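Local coordinates for protein Cas13d (uncultured Ruminococcus sp, PDB 6IV9) that binds a CRISPR RNA as a type VI effector and, through two HEPN domains, takes part in crRNA maturation and the cleavage of target RNA, at residues Ser142-Asp147 with Thr163-Ile168; Glu67-Ile72 with Glu84-Asn89; Thr664-Tyr669 with Ala685-Leu690. The protein carries 2 engineered substitutions. One frame throughout, in Å; residues are numbered along the deposited sequence. Where two conformers were deposited one is given.

Contact 1. Residues Ser142-Asp147 with Thr163-Ile168; sequences SPVRGD and TFDDNI. With nucleotides of chain B.
Val-144 carries the protein-protein part of this contact, its two methyls set against the backbone of Asp-165 and Asp-166. CG1, anti to the backbone N (chi1 178°), lies 3.6 Å from the carbonyl C of Asp-166 and also meets CB of Asn-167. CG2 sits 3.6 Å from the carbonyl O of Asp-165, whose carboxylate reaches back toward the same methyl. This meeting of methyls with peptide groups is purely van der Waals.

The polar bonds within each loop fix its shape. In an ST turn, OG of Ser-142 accepts from N of Val-144 at 2.9 Å. In an Asx turn, OD1 of Asp-166 accepts from N of Ile-168 at 3.0 Å, and His-169 ND1 is a further partner of that oxygen.

Both loops then turn polar groups to the crRNA. The guanidinium of Arg-145 lies nearly flat on the C24 base of chain B, N3 of the base standing 3.5 Å from its plane. At its edge NH2 gives a nearly straight bond of 2.9 Å to OP1 of U25 of chain B (172°), and NH1 one of 3.1 Å to O2' of G22 of chain B. ND2 of Asn-167 adds a weak bond of 3.2 Å to O2 of C24 of chain B, while its OD1 accepts from N of Val-65.

Phosphate, ribose hydroxyl and base face thus converge on one arginine, a grip that probably reads the RNA backbone more than its sequence, since the O2 met by Asn-167 is common to both pyrimidines.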
loop_
_atom_site.group_PDB
_atom_site.type_symbol
_atom_site.label_atom_id
_atom_site.label_comp_id
_atom_site.label_asym_id
_atom_site.label_seq_id
_atom_site.Cartn_x
_atom_site.Cartn_y
_atom_site.Cartn_z
ATOM N N SER A 142 1.542 -38.570 -4.808
ATOM C CA SER A 142 1.797 -37.758 -6.017
ATOM C C SER A 142 3.137 -37.036 -6.000
ATOM O O SER A 142 3.497 -36.485 -5.000
ATOM C CB SER A 142 0.707 -36.756 -6.222
ATOM O OG SER A 142 0.957 -35.986 -7.372
ATOM N N PRO A 143 3.804 -36.901 -7.159
ATOM C CA PRO A 143 4.994 -36.088 -7.282
ATOM C C PRO A 143 4.582 -34.627 -7.062
ATOM O O PRO A 143 5.374 -33.859 -6.643
ATOM C CB PRO A 143 5.424 -36.191 -8.747
ATOM C CG PRO A 143 4.643 -37.333 -9.309
ATOM C CD PRO A 143 3.439 -37.510 -8.420
ATOM N N VAL A 144 3.329 -34.313 -7.376
ATOM C CA VAL A 144 2.834 -32.912 -7.327
ATOM C C VAL A 144 2.360 -32.542 -5.925
ATOM O O VAL A 144 1.409 -33.093 -5.455
ATOM C CB VAL A 144 1.741 -32.656 -8.376
ATOM C CG1 VAL A 144 1.200 -31.248 -8.289
ATOM C CG2 VAL A 144 2.221 -32.946 -9.779
ATOM N N ARG A 145 2.998 -31.534 -5.357
ATOM C CA ARG A 145 2.671 -30.987 -4.025
ATOM C C ARG A 145 1.255 -30.402 -4.050
ATOM O O ARG A 145 0.862 -29.891 -5.057
ATOM C CB ARG A 145 3.675 -29.862 -3.770
ATOM C CG ARG A 145 3.613 -29.189 -2.414
ATOM C CD ARG A 145 4.785 -28.246 -2.278
ATOM N NE ARG A 145 4.423 -27.060 -1.546
ATOM C CZ ARG A 145 5.223 -26.036 -1.325
ATOM N NH1 ARG A 145 6.495 -26.080 -1.678
ATOM N NH2 ARG A 145 4.752 -24.968 -0.736
ATOM N N GLY A 146 0.509 -30.549 -2.968
ATOM C CA GLY A 146 -0.814 -29.919 -2.833
ATOM C C GLY A 146 -0.694 -28.637 -2.014
ATOM O O GLY A 146 0.350 -28.414 -1.449
ATOM N N ASP A 147 -1.711 -27.788 -1.991
ATOM C CA ASP A 147 -1.626 -26.568 -1.152
ATOM C C ASP A 147 -1.939 -26.936 0.305
ATOM O O ASP A 147 -2.596 -27.919 0.523
ATOM C CB ASP A 147 -2.457 -25.421 -1.715
ATOM C CG ASP A 147 -3.939 -25.710 -1.674
ATOM O OD1 ASP A 147 -4.296 -26.876 -1.809
ATOM O OD2 ASP A 147 -4.707 -24.765 -1.510
ATOM N N THR A 163 -9.256 -29.593 -13.141
ATOM C CA THR A 163 -8.077 -29.812 -12.270
ATOM C C THR A 163 -6.864 -30.140 -13.139
ATOM O O THR A 163 -7.063 -30.549 -14.254
ATOM C CB THR A 163 -8.342 -30.895 -11.226
ATOM O OG1 THR A 163 -8.434 -32.136 -11.916
ATOM C CG2 THR A 163 -9.594 -30.624 -10.429
ATOM N N PHE A 164 -5.668 -29.993 -12.589
ATOM C CA PHE A 164 -4.436 -30.262 -13.354
ATOM C C PHE A 164 -3.470 -31.063 -12.503
ATOM O O PHE A 164 -3.407 -30.838 -11.316
ATOM C CB PHE A 164 -3.758 -28.955 -13.752
ATOM C CG PHE A 164 -4.533 -28.170 -14.769
ATOM C CD1 PHE A 164 -4.343 -28.387 -16.116
ATOM C CD2 PHE A 164 -5.484 -27.256 -14.379
ATOM C CE1 PHE A 164 -5.070 -27.685 -17.052
ATOM C CE2 PHE A 164 -6.209 -26.550 -15.318
ATOM C CZ PHE A 164 -5.998 -26.768 -16.648
ATOM N N ASP A 165 -2.679 -31.906 -13.156
ATOM C CA ASP A 165 -1.640 -32.703 -12.470
ATOM C C ASP A 165 -0.300 -31.973 -12.562
ATOM O O ASP A 165 0.653 -32.538 -13.022
ATOM C CB ASP A 165 -1.562 -34.117 -13.016
ATOM C CG ASP A 165 -1.648 -35.069 -11.855
ATOM O OD1 ASP A 165 -2.649 -35.821 -11.792
ATOM O OD2 ASP A 165 -0.769 -34.980 -10.983
ATOM N N ASP A 166 -0.297 -30.727 -12.133
ATOM C CA ASP A 166 0.889 -29.858 -12.129
ATOM C C ASP A 166 0.725 -28.854 -10.993
ATOM O O ASP A 166 -0.350 -28.711 -10.465
ATOM C CB ASP A 166 1.137 -29.211 -13.486
ATOM C CG ASP A 166 0.132 -28.150 -13.882
ATOM O OD1 ASP A 166 -0.111 -27.270 -13.087
ATOM O OD2 ASP A 166 -0.364 -28.220 -14.987
ATOM N N ASN A 167 1.813 -28.215 -10.640
ATOM C CA ASN A 167 1.798 -27.229 -9.537
ATOM C C ASN A 167 1.923 -25.817 -10.107
ATOM O O ASN A 167 2.257 -24.941 -9.361
ATOM C CB ASN A 167 2.897 -27.536 -8.527
ATOM C CG ASN A 167 4.261 -27.163 -9.047
ATOM O OD1 ASN A 167 4.462 -27.061 -10.234
ATOM N ND2 ASN A 167 5.189 -26.943 -8.147
ATOM N N ILE A 168 1.781 -25.669 -11.415
ATOM C CA ILE A 168 1.935 -24.347 -12.082
ATOM C C ILE A 168 0.668 -23.499 -11.982
ATOM O O ILE A 168 0.779 -22.337 -11.693
ATOM C CB ILE A 168 2.374 -24.528 -13.541
ATOM C CG1 ILE A 168 3.444 -25.611 -13.691
ATOM C CG2 ILE A 168 2.818 -23.206 -14.126
ATOM C CD1 ILE A 168 3.918 -25.815 -15.096
ATOM P P C B 24 3.620 -19.331 -2.452
ATOM O OP1 C B 24 2.491 -18.423 -2.218
ATOM O OP2 C B 24 4.627 -19.655 -1.481
ATOM O "O5'" C B 24 2.979 -20.749 -2.824
ATOM C "C5'" C B 24 1.639 -20.830 -3.315
ATOM C "C4'" C B 24 1.276 -22.258 -3.631
ATOM O "O4'" C B 24 2.011 -22.719 -4.794
ATOM C "C3'" C B 24 1.629 -23.244 -2.562
ATOM O "O3'" C B 24 0.628 -23.225 -1.587
ATOM C "C2'" C B 24 1.657 -24.552 -3.350
ATOM O "O2'" C B 24 0.353 -25.050 -3.585
ATOM C "C1'" C B 24 2.343 -24.093 -4.623
ATOM N N1 C B 24 3.824 -24.235 -4.645
ATOM C C2 C B 24 4.373 -25.444 -5.110
ATOM O O2 C B 24 3.601 -26.361 -5.441
ATOM N N3 C B 24 5.719 -25.589 -5.147
ATOM C C4 C B 24 6.511 -24.555 -4.818
ATOM N N4 C B 24 7.834 -24.704 -4.938
ATOM C C5 C B 24 5.978 -23.310 -4.369
ATOM C C6 C B 24 4.642 -23.201 -4.286
ATOM P P U B 25 0.991 -23.516 -0.089
ATOM O OP1 U B 25 1.985 -24.622 0.015
ATOM O OP2 U B 25 -0.246 -23.532 0.680
ATOM O "O5'" U B 25 1.878 -22.293 0.345
ATOM C "C5'" U B 25 1.235 -21.070 0.748
ATOM C "C4'" U B 25 1.213 -20.958 2.258
ATOM O "O4'" U B 25 2.545 -21.223 2.708
ATOM C "C3'" U B 25 0.972 -19.532 2.772
ATOM O "O3'" U B 25 -0.379 -19.241 2.952
ATOM C "C2'" U B 25 1.662 -19.512 4.120
ATOM O "O2'" U B 25 0.761 -19.929 5.123
ATOM C "C1'" U B 25 2.713 -20.624 3.983
ATOM N N1 U B 25 4.083 -20.136 4.080
ATOM C C2 U B 25 4.507 -19.809 5.349
ATOM O O2 U B 25 3.762 -19.801 6.298
ATOM N N3 U B 25 5.811 -19.440 5.440
ATOM C C4 U B 25 6.740 -19.415 4.428
ATOM O O4 U B 25 7.892 -19.077 4.678
ATOM C C5 U B 25 6.224 -19.745 3.141
ATOM C C6 U B 25 4.935 -20.066 3.013
ATOM P P G B 22 14.595 -22.594 -2.647
ATOM O OP1 G B 22 14.759 -22.884 -4.069
ATOM O OP2 G B 22 15.092 -21.335 -2.018
ATOM O "O5'" G B 22 13.083 -22.732 -2.130
ATOM C "C5'" G B 22 12.264 -23.752 -2.724
ATOM C "C4'" G B 22 10.871 -23.774 -2.159
ATOM O "O4'" G B 22 10.914 -24.097 -0.748
ATOM C "C3'" G B 22 10.153 -22.438 -2.195
ATOM O "O3'" G B 22 9.501 -22.359 -3.469
ATOM C "C2'" G B 22 9.098 -22.605 -1.119
ATOM O "O2'" G B 22 7.972 -23.310 -1.615
ATOM C "C1'" G B 22 9.830 -23.492 -0.092
ATOM N N9 G B 22 10.343 -22.841 1.114
ATOM C C8 G B 22 11.561 -22.232 1.285
ATOM N N7 G B 22 11.723 -21.749 2.484
ATOM C C5 G B 22 10.562 -22.096 3.155
ATOM C C6 G B 22 10.148 -21.796 4.472
ATOM O O6 G B 22 10.808 -21.288 5.385
ATOM N N1 G B 22 8.848 -22.233 4.716
ATOM C C2 G B 22 8.057 -22.895 3.806
ATOM N N2 G B 22 6.844 -23.252 4.221
ATOM N N3 G B 22 8.409 -23.120 2.551
ATOM C C4 G B 22 9.676 -22.714 2.304
#

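Contact 2. Residues Glu67-Ile72 with Glu84-Asn89; sequences ENKMYI and EYEVDN
Lys-69 and Asp-88 face each other as a non-hydrogen-bonded antiparallel pair, and their side chains close a salt bridge of 2.7 Å between NZ and OD2. The ammonium uses the anti lone pair of that oxygen, and a bend at chi2 (-57°) takes CD of the lysine back over the neighbouring strand. Glu-86 OE2 stays 4.1 Å from NZ, beyond a salt bridge, but would still add to the negative field there. An alanine in place of Lys-69 would probably leave OD2 of Asp-88 without its salt-bridge mate and Glu-86 without the positive charge beside it. On the same face Tyr-71 and Glu-86 run side by side, CG of the glutamate 3.6 Å from the ring's CE2.

The other face is mostly apolar: CE of Met-70 meets CG1 of Val-87 at 3.8 Å, and Ile-72 touches Val-87 and Tyr-85, though OD1 of Asn-89 lies against CG of Met-70.

Behind the side chains stands a ladder of backbone bonds through the Met-70/Val-87 and Ile-72/Tyr-85 pairs. A classic beta bulge interrupts it, Glu-84 and Tyr-85 both facing Ile-72, whose O accepts from N of Glu-84 at 2.8 Å and, weakly, from N of Tyr-85. At the opposite end Asn-89 ties down the turn before the strand, its N bonding to O of Asn-68 and its ND2 reaching O of Glu-67 at 3.0 Å. That last donor lies well above the carbonyl plane.

The pair forms the hairpin of strands 69-75 and 81-88, the middle two of a four-stranded antiparallel sheet. Strand 60-65 flanks the first and 94-96 the second, while Ile-105, Leu-107 and Val-110 of strand 105-110 pack against the face of Ile-72 and Val-87.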
loop_
_atom_site.group_PDB
_atom_site.type_symbol
_atom_site.label_atom_id
_atom_site.label_comp_id
_atom_site.label_asym_id
_atom_site.label_seq_id
_atom_site.Cartn_x
_atom_site.Cartn_y
_atom_site.Cartn_z
ATOM N N GLU A 67 2.960 -34.173 -13.594
ATOM C CA GLU A 67 2.960 -35.572 -13.127
ATOM C C GLU A 67 4.221 -36.271 -13.642
ATOM O O GLU A 67 4.869 -36.919 -12.865
ATOM C CB GLU A 67 1.657 -36.263 -13.523
ATOM C CG GLU A 67 1.523 -37.663 -12.973
ATOM C CD GLU A 67 1.376 -37.725 -11.464
ATOM O OE1 GLU A 67 1.619 -36.698 -10.817
ATOM O OE2 GLU A 67 1.040 -38.798 -10.943
ATOM N N ASN A 68 4.592 -36.087 -14.896
ATOM C CA ASN A 68 5.726 -36.902 -15.390
ATOM C C ASN A 68 7.041 -36.123 -15.494
ATOM O O ASN A 68 8.067 -36.762 -15.560
ATOM C CB ASN A 68 5.330 -37.616 -16.683
ATOM C CG ASN A 68 4.151 -38.545 -16.487
ATOM O OD1 ASN A 68 3.081 -38.322 -17.028
ATOM N ND2 ASN A 68 4.328 -39.581 -15.691
ATOM N N LYS A 69 7.006 -34.800 -15.428
ATOM C CA LYS A 69 8.236 -34.019 -15.671
ATOM C C LYS A 69 8.411 -32.877 -14.681
ATOM O O LYS A 69 7.460 -32.530 -14.028
ATOM C CB LYS A 69 8.096 -33.320 -17.014
ATOM C CG LYS A 69 7.842 -34.226 -18.197
ATOM C CD LYS A 69 8.900 -35.257 -18.357
ATOM C CE LYS A 69 8.693 -36.099 -19.594
ATOM N NZ LYS A 69 9.818 -37.037 -19.811
ATOM N N MET A 70 9.634 -32.367 -14.603
ATOM C CA MET A 70 9.981 -31.167 -13.812
ATOM C C MET A 70 10.627 -30.200 -14.790
ATOM O O MET A 70 11.324 -30.662 -15.684
ATOM C CB MET A 70 10.994 -31.455 -12.704
ATOM C CG MET A 70 10.440 -32.221 -11.562
ATOM S SD MET A 70 11.629 -32.396 -10.254
ATOM C CE MET A 70 12.805 -33.532 -10.969
ATOM N N TYR A 71 10.336 -28.920 -14.642
ATOM C CA TYR A 71 10.954 -27.889 -15.494
ATOM C C TYR A 71 11.701 -26.948 -14.565
ATOM O O TYR A 71 11.085 -26.388 -13.700
ATOM C CB TYR A 71 9.899 -27.167 -16.326
ATOM C CG TYR A 71 9.080 -28.109 -17.159
ATOM C CD1 TYR A 71 7.949 -28.705 -16.651
ATOM C CD2 TYR A 71 9.471 -28.434 -18.436
ATOM C CE1 TYR A 71 7.206 -29.586 -17.407
ATOM C CE2 TYR A 71 8.743 -29.314 -19.208
ATOM C CZ TYR A 71 7.610 -29.895 -18.688
ATOM O OH TYR A 71 6.900 -30.766 -19.447
ATOM N N ILE A 72 12.985 -26.792 -14.807
ATOM C CA ILE A 72 13.862 -25.933 -13.982
ATOM C C ILE A 72 14.055 -24.605 -14.705
ATOM O O ILE A 72 14.397 -24.619 -15.861
ATOM C CB ILE A 72 15.192 -26.661 -13.756
ATOM C CG1 ILE A 72 14.961 -27.958 -12.984
ATOM C CG2 ILE A 72 16.194 -25.756 -13.085
ATOM C CD1 ILE A 72 16.202 -28.668 -12.580
ATOM N N GLU A 84 15.435 -23.784 -18.353
ATOM C CA GLU A 84 16.788 -24.351 -18.478
ATOM C C GLU A 84 16.725 -25.838 -18.797
ATOM O O GLU A 84 17.384 -26.264 -19.726
ATOM C CB GLU A 84 17.535 -24.166 -17.162
ATOM C CG GLU A 84 17.901 -22.726 -16.863
ATOM C CD GLU A 84 19.201 -22.248 -17.481
ATOM O OE1 GLU A 84 19.772 -22.982 -18.255
ATOM O OE2 GLU A 84 19.618 -21.153 -17.173
ATOM N N TYR A 85 15.997 -26.600 -17.997
ATOM C CA TYR A 85 15.996 -28.057 -18.227
ATOM C C TYR A 85 14.628 -28.675 -18.013
ATOM O O TYR A 85 13.850 -28.181 -17.246
ATOM C CB TYR A 85 16.916 -28.743 -17.221
ATOM C CG TYR A 85 18.358 -28.347 -17.332
ATOM C CD1 TYR A 85 18.838 -27.261 -16.640
ATOM C CD2 TYR A 85 19.233 -29.047 -18.133
ATOM C CE1 TYR A 85 20.155 -26.872 -16.732
ATOM C CE2 TYR A 85 20.556 -28.677 -18.235
ATOM C CZ TYR A 85 21.014 -27.578 -17.542
ATOM O OH TYR A 85 22.310 -27.188 -17.627
ATOM N N GLU A 86 14.405 -29.772 -18.716
ATOM C CA GLU A 86 13.221 -30.616 -18.498
ATOM C C GLU A 86 13.772 -31.923 -17.935
ATOM O O GLU A 86 14.703 -32.431 -18.510
ATOM C CB GLU A 86 12.476 -30.848 -19.800
ATOM C CG GLU A 86 11.340 -31.817 -19.644
ATOM C CD GLU A 86 10.705 -32.122 -20.976
ATOM O OE1 GLU A 86 10.601 -31.211 -21.788
ATOM O OE2 GLU A 86 10.349 -33.257 -21.190
ATOM N N VAL A 87 13.233 -32.394 -16.824
ATOM C CA VAL A 87 13.725 -33.632 -16.167
ATOM C C VAL A 87 12.584 -34.640 -16.091
ATOM O O VAL A 87 11.481 -34.239 -15.799
ATOM C CB VAL A 87 14.288 -33.338 -14.766
ATOM C CG1 VAL A 87 14.751 -34.587 -14.052
ATOM C CG2 VAL A 87 15.380 -32.297 -14.795
ATOM N N ASP A 88 12.875 -35.900 -16.381
ATOM C CA ASP A 88 11.840 -36.953 -16.305
ATOM C C ASP A 88 11.800 -37.461 -14.869
ATOM O O ASP A 88 12.831 -37.822 -14.368
ATOM C CB ASP A 88 12.103 -38.104 -17.273
ATOM C CG ASP A 88 11.014 -39.147 -17.198
ATOM O OD1 ASP A 88 11.068 -39.984 -16.307
ATOM O OD2 ASP A 88 10.106 -39.064 -17.997
ATOM N N ASN A 89 10.626 -37.461 -14.253
ATOM C CA ASN A 89 10.481 -37.891 -12.844
ATOM C C ASN A 89 10.828 -39.369 -12.661
ATOM O O ASN A 89 11.238 -39.704 -11.579
ATOM C CB ASN A 89 9.087 -37.598 -12.295
ATOM C CG ASN A 89 8.818 -36.118 -12.187
ATOM O OD1 ASN A 89 9.746 -35.343 -12.096
ATOM N ND2 ASN A 89 7.561 -35.733 -12.220
#

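Contact 3. Residues Thr664-Tyr669 with Ala685-Leu690; sequences TQIERY and AKRSEL. With nucleotides of chain B.
A guanidinium laid over an aliphatic branch is the striking feature here: one face of Arg-687 covers CG1 of Ile-666, with NH2 3.6 Å from that carbon, and the two side chains cross at about a right angle. The arginine is held in this pose by outside partners, Asp-663 in a salt bridge and the backbone oxygens of Ile-661 and Leu-658, so its charge is probably offset by Asp-663 while its flat face packs on the hydrocarbon.

Glu-667 starts away from the other helix but, bent at chi2, swings its carboxylate back to Lys-686. NZ of Lys-686 forms a salt bridge with OE1 of Glu-667 at 3.1 Å, approaching from above the carboxylate plane, and NZ also donates to the carbonyls of Met-679 and Ser-681. A turn further along, Leu-690 CD1 packs 4.0 Å from CB of Tyr-669.

The side of helix 663-673 turned from this packing faces the crRNA. Tyr-669 OH and O2' of U38 of chain B share a 2.7 Å hydrogen bond, and Gln-665 NE2 stands 3.2 Å above the centre of the tyrosine ring. The OE1 of that glutamine accepts from NH2 of Arg-668 at 3.1 Å.

The two short helical segments are inclined at 51° with axes 9.9 Å apart. Helix 713-760 covers Tyr-669 and Leu-690 through Leu-726, and Met-655 of helix 651-660 packs on Arg-687.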
loop_
_atom_site.group_PDB
_atom_site.type_symbol
_atom_site.label_atom_id
_atom_site.label_comp_id
_atom_site.label_asym_id
_atom_site.label_seq_id
_atom_site.Cartn_x
_atom_site.Cartn_y
_atom_site.Cartn_z
ATOM N N THR A 664 19.172 10.528 16.313
ATOM C CA THR A 664 19.651 11.680 15.514
ATOM C C THR A 664 18.465 12.576 15.137
ATOM O O THR A 664 18.626 13.763 15.151
ATOM C CB THR A 664 20.434 11.228 14.277
ATOM O OG1 THR A 664 19.537 10.470 13.477
ATOM C CG2 THR A 664 21.625 10.370 14.623
ATOM N N GLN A 665 17.332 11.997 14.774
ATOM C CA GLN A 665 16.128 12.792 14.437
ATOM C C GLN A 665 15.581 13.527 15.669
ATOM O O GLN A 665 15.182 14.656 15.534
ATOM C CB GLN A 665 15.103 11.947 13.694
ATOM C CG GLN A 665 14.031 12.784 13.019
ATOM C CD GLN A 665 14.528 14.018 12.304
ATOM O OE1 GLN A 665 15.436 13.955 11.486
ATOM N NE2 GLN A 665 13.918 15.152 12.590
ATOM N N ILE A 666 15.580 12.886 16.829
ATOM C CA ILE A 666 15.078 13.551 18.062
ATOM C C ILE A 666 15.937 14.797 18.332
ATOM O O ILE A 666 15.390 15.815 18.675
ATOM C CB ILE A 666 15.080 12.572 19.246
ATOM C CG1 ILE A 666 14.011 11.497 19.081
ATOM C CG2 ILE A 666 14.933 13.305 20.564
ATOM C CD1 ILE A 666 12.627 12.034 18.928
ATOM N N GLU A 667 17.244 14.693 18.144
ATOM C CA GLU A 667 18.139 15.852 18.362
ATOM C C GLU A 667 17.778 16.969 17.375
ATOM O O GLU A 667 17.792 18.112 17.770
ATOM C CB GLU A 667 19.598 15.421 18.237
ATOM C CG GLU A 667 20.024 14.427 19.295
ATOM C CD GLU A 667 20.925 14.987 20.376
ATOM O OE1 GLU A 667 20.901 16.196 20.591
ATOM O OE2 GLU A 667 21.624 14.215 21.001
ATOM N N ARG A 668 17.496 16.623 16.124
ATOM C CA ARG A 668 17.106 17.652 15.127
ATOM C C ARG A 668 15.779 18.305 15.528
ATOM O O ARG A 668 15.686 19.502 15.473
ATOM C CB ARG A 668 16.929 17.016 13.753
ATOM C CG ARG A 668 18.222 16.649 13.053
ATOM C CD ARG A 668 17.892 16.162 11.664
ATOM N NE ARG A 668 19.063 15.679 10.983
ATOM C CZ ARG A 668 19.412 14.410 10.946
ATOM N NH1 ARG A 668 20.687 14.080 10.866
ATOM N NH2 ARG A 668 18.488 13.470 11.001
ATOM N N TYR A 669 14.793 17.511 15.915
ATOM C CA TYR A 669 13.488 18.070 16.327
ATOM C C TYR A 669 13.660 18.948 17.565
ATOM O O TYR A 669 13.081 19.997 17.646
ATOM C CB TYR A 669 12.534 16.943 16.702
ATOM C CG TYR A 669 11.879 16.246 15.544
ATOM C CD1 TYR A 669 11.238 16.953 14.548
ATOM C CD2 TYR A 669 11.874 14.867 15.465
ATOM C CE1 TYR A 669 10.638 16.310 13.484
ATOM C CE2 TYR A 669 11.271 14.207 14.416
ATOM C CZ TYR A 669 10.644 14.932 13.426
ATOM O OH TYR A 669 10.047 14.287 12.405
ATOM N N ALA A 685 15.252 13.036 28.230
ATOM C CA ALA A 685 14.798 14.382 28.626
ATOM C C ALA A 685 14.307 15.137 27.386
ATOM O O ALA A 685 13.308 15.788 27.474
ATOM C CB ALA A 685 15.913 15.121 29.307
ATOM N N LYS A 686 15.030 15.036 26.284
ATOM C CA LYS A 686 14.638 15.718 25.030
ATOM C C LYS A 686 13.298 15.160 24.541
ATOM O O LYS A 686 12.450 15.940 24.194
ATOM C CB LYS A 686 15.745 15.551 23.993
ATOM C CG LYS A 686 17.059 16.215 24.355
ATOM C CD LYS A 686 18.069 16.153 23.269
ATOM C CE LYS A 686 19.208 17.105 23.525
ATOM N NZ LYS A 686 20.488 16.401 23.657
ATOM N N ARG A 687 13.126 13.846 24.573
ATOM C CA ARG A 687 11.833 13.251 24.158
ATOM C C ARG A 687 10.746 13.749 25.111
ATOM O O ARG A 687 9.703 14.128 24.644
ATOM C CB ARG A 687 11.906 11.725 24.160
ATOM C CG ARG A 687 12.735 11.125 23.036
ATOM C CD ARG A 687 12.601 9.618 22.940
ATOM N NE ARG A 687 13.137 9.035 21.731
ATOM C CZ ARG A 687 14.380 8.647 21.553
ATOM N NH1 ARG A 687 15.232 8.659 22.552
ATOM N NH2 ARG A 687 14.779 8.250 20.368
ATOM N N SER A 688 11.044 13.760 26.410
ATOM C CA SER A 688 10.073 14.195 27.440
ATOM C C SER A 688 9.691 15.642 27.173
ATOM O O SER A 688 8.531 15.963 27.246
ATOM C CB SER A 688 10.613 14.026 28.822
ATOM O OG SER A 688 10.751 12.667 29.118
ATOM N N GLU A 689 10.684 16.478 26.909
ATOM C CA GLU A 689 10.400 17.916 26.418
ATOM C C GLU A 689 9.504 18.174 25.165
ATOM O O GLU A 689 8.580 18.933 25.220
ATOM C CB GLU A 689 11.728 18.671 26.325
ATOM C CG GLU A 689 11.620 20.156 26.617
ATOM C CD GLU A 689 12.947 20.884 26.797
ATOM O OE1 GLU A 689 13.932 20.248 27.213
ATOM O OE2 GLU A 689 12.993 22.091 26.528
ATOM N N LEU A 690 9.716 17.331 24.164
ATOM C CA LEU A 690 8.913 17.357 22.922
ATOM C C LEU A 690 7.497 16.879 23.257
ATOM O O LEU A 690 6.569 17.445 22.748
ATOM C CB LEU A 690 9.605 16.496 21.867
ATOM C CG LEU A 690 10.945 17.038 21.396
ATOM C CD1 LEU A 690 11.669 16.051 20.514
ATOM C CD2 LEU A 690 10.766 18.356 20.694
ATOM P P U B 39 9.958 13.251 8.315
ATOM O OP1 U B 39 9.322 14.541 8.455
ATOM O OP2 U B 39 9.516 12.394 7.178
ATOM O "O5'" U B 39 11.533 13.239 8.285
ATOM C "C5'" U B 39 12.283 14.163 9.090
ATOM C "C4'" U B 39 13.758 13.903 8.892
ATOM O "O4'" U B 39 14.060 12.507 9.176
ATOM C "C3'" U B 39 14.279 14.082 7.481
ATOM O "O3'" U B 39 14.381 15.455 7.178
ATOM C "C2'" U B 39 15.577 13.278 7.534
ATOM O "O2'" U B 39 16.674 13.806 8.251
ATOM C "C1'" U B 39 15.113 12.062 8.325
ATOM N N1 U B 39 14.589 10.979 7.484
ATOM C C2 U B 39 15.500 10.221 6.770
ATOM O O2 U B 39 16.698 10.445 6.783
ATOM N N3 U B 39 14.946 9.208 6.025
ATOM C C4 U B 39 13.606 8.879 5.928
ATOM O O4 U B 39 13.261 7.934 5.225
ATOM C C5 U B 39 12.732 9.710 6.696
ATOM C C6 U B 39 13.240 10.707 7.429
ATOM P P U B 38 6.895 7.968 7.521
ATOM O OP1 U B 38 5.704 7.312 7.953
ATOM O OP2 U B 38 6.949 8.761 6.320
ATOM O "O5'" U B 38 7.307 8.885 8.753
ATOM C "C5'" U B 38 8.339 9.785 8.600
ATOM C "C4'" U B 38 8.796 10.257 9.964
ATOM O "O4'" U B 38 9.177 9.103 10.747
ATOM C "C3'" U B 38 10.056 11.092 9.866
ATOM O "O3'" U B 38 9.651 12.453 9.686
ATOM C "C2'" U B 38 10.738 10.841 11.210
ATOM O "O2'" U B 38 10.159 11.596 12.250
ATOM C "C1'" U B 38 10.360 9.391 11.473
ATOM N N1 U B 38 11.405 8.439 11.086
ATOM C C2 U B 38 11.487 7.274 11.830
ATOM O O2 U B 38 10.738 7.040 12.773
ATOM N N3 U B 38 12.459 6.388 11.413
ATOM C C4 U B 38 13.325 6.542 10.330
ATOM O O4 U B 38 14.147 5.650 10.063
ATOM C C5 U B 38 13.130 7.757 9.580
ATOM C C6 U B 38 12.199 8.642 9.979
#

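Overall arrangement
Contacts 1 and 2 are neighbours, their centres about 13 Å apart, and they meet through Glu-67, whose OE1 packs on Ser-142, Pro-143 and Val-144 and comes 2.9 Å from OD2 of Asp-165, a close meeting of like charges. Contact 3 stands across the chain's centre, about 56 Å and 60 Å from their centres. Contacts 1 and 3 are largely buried, and both turn polar side chains to the crRNA, from loops and a helix respectively. Contact 2, partly buried, has its nearest atom about 9 Å from the RNA and relies on backbone bonding between strands, whereas contact 1 rests on methyl packing and contact 3 on a salt bridge plus apolar packing between helices.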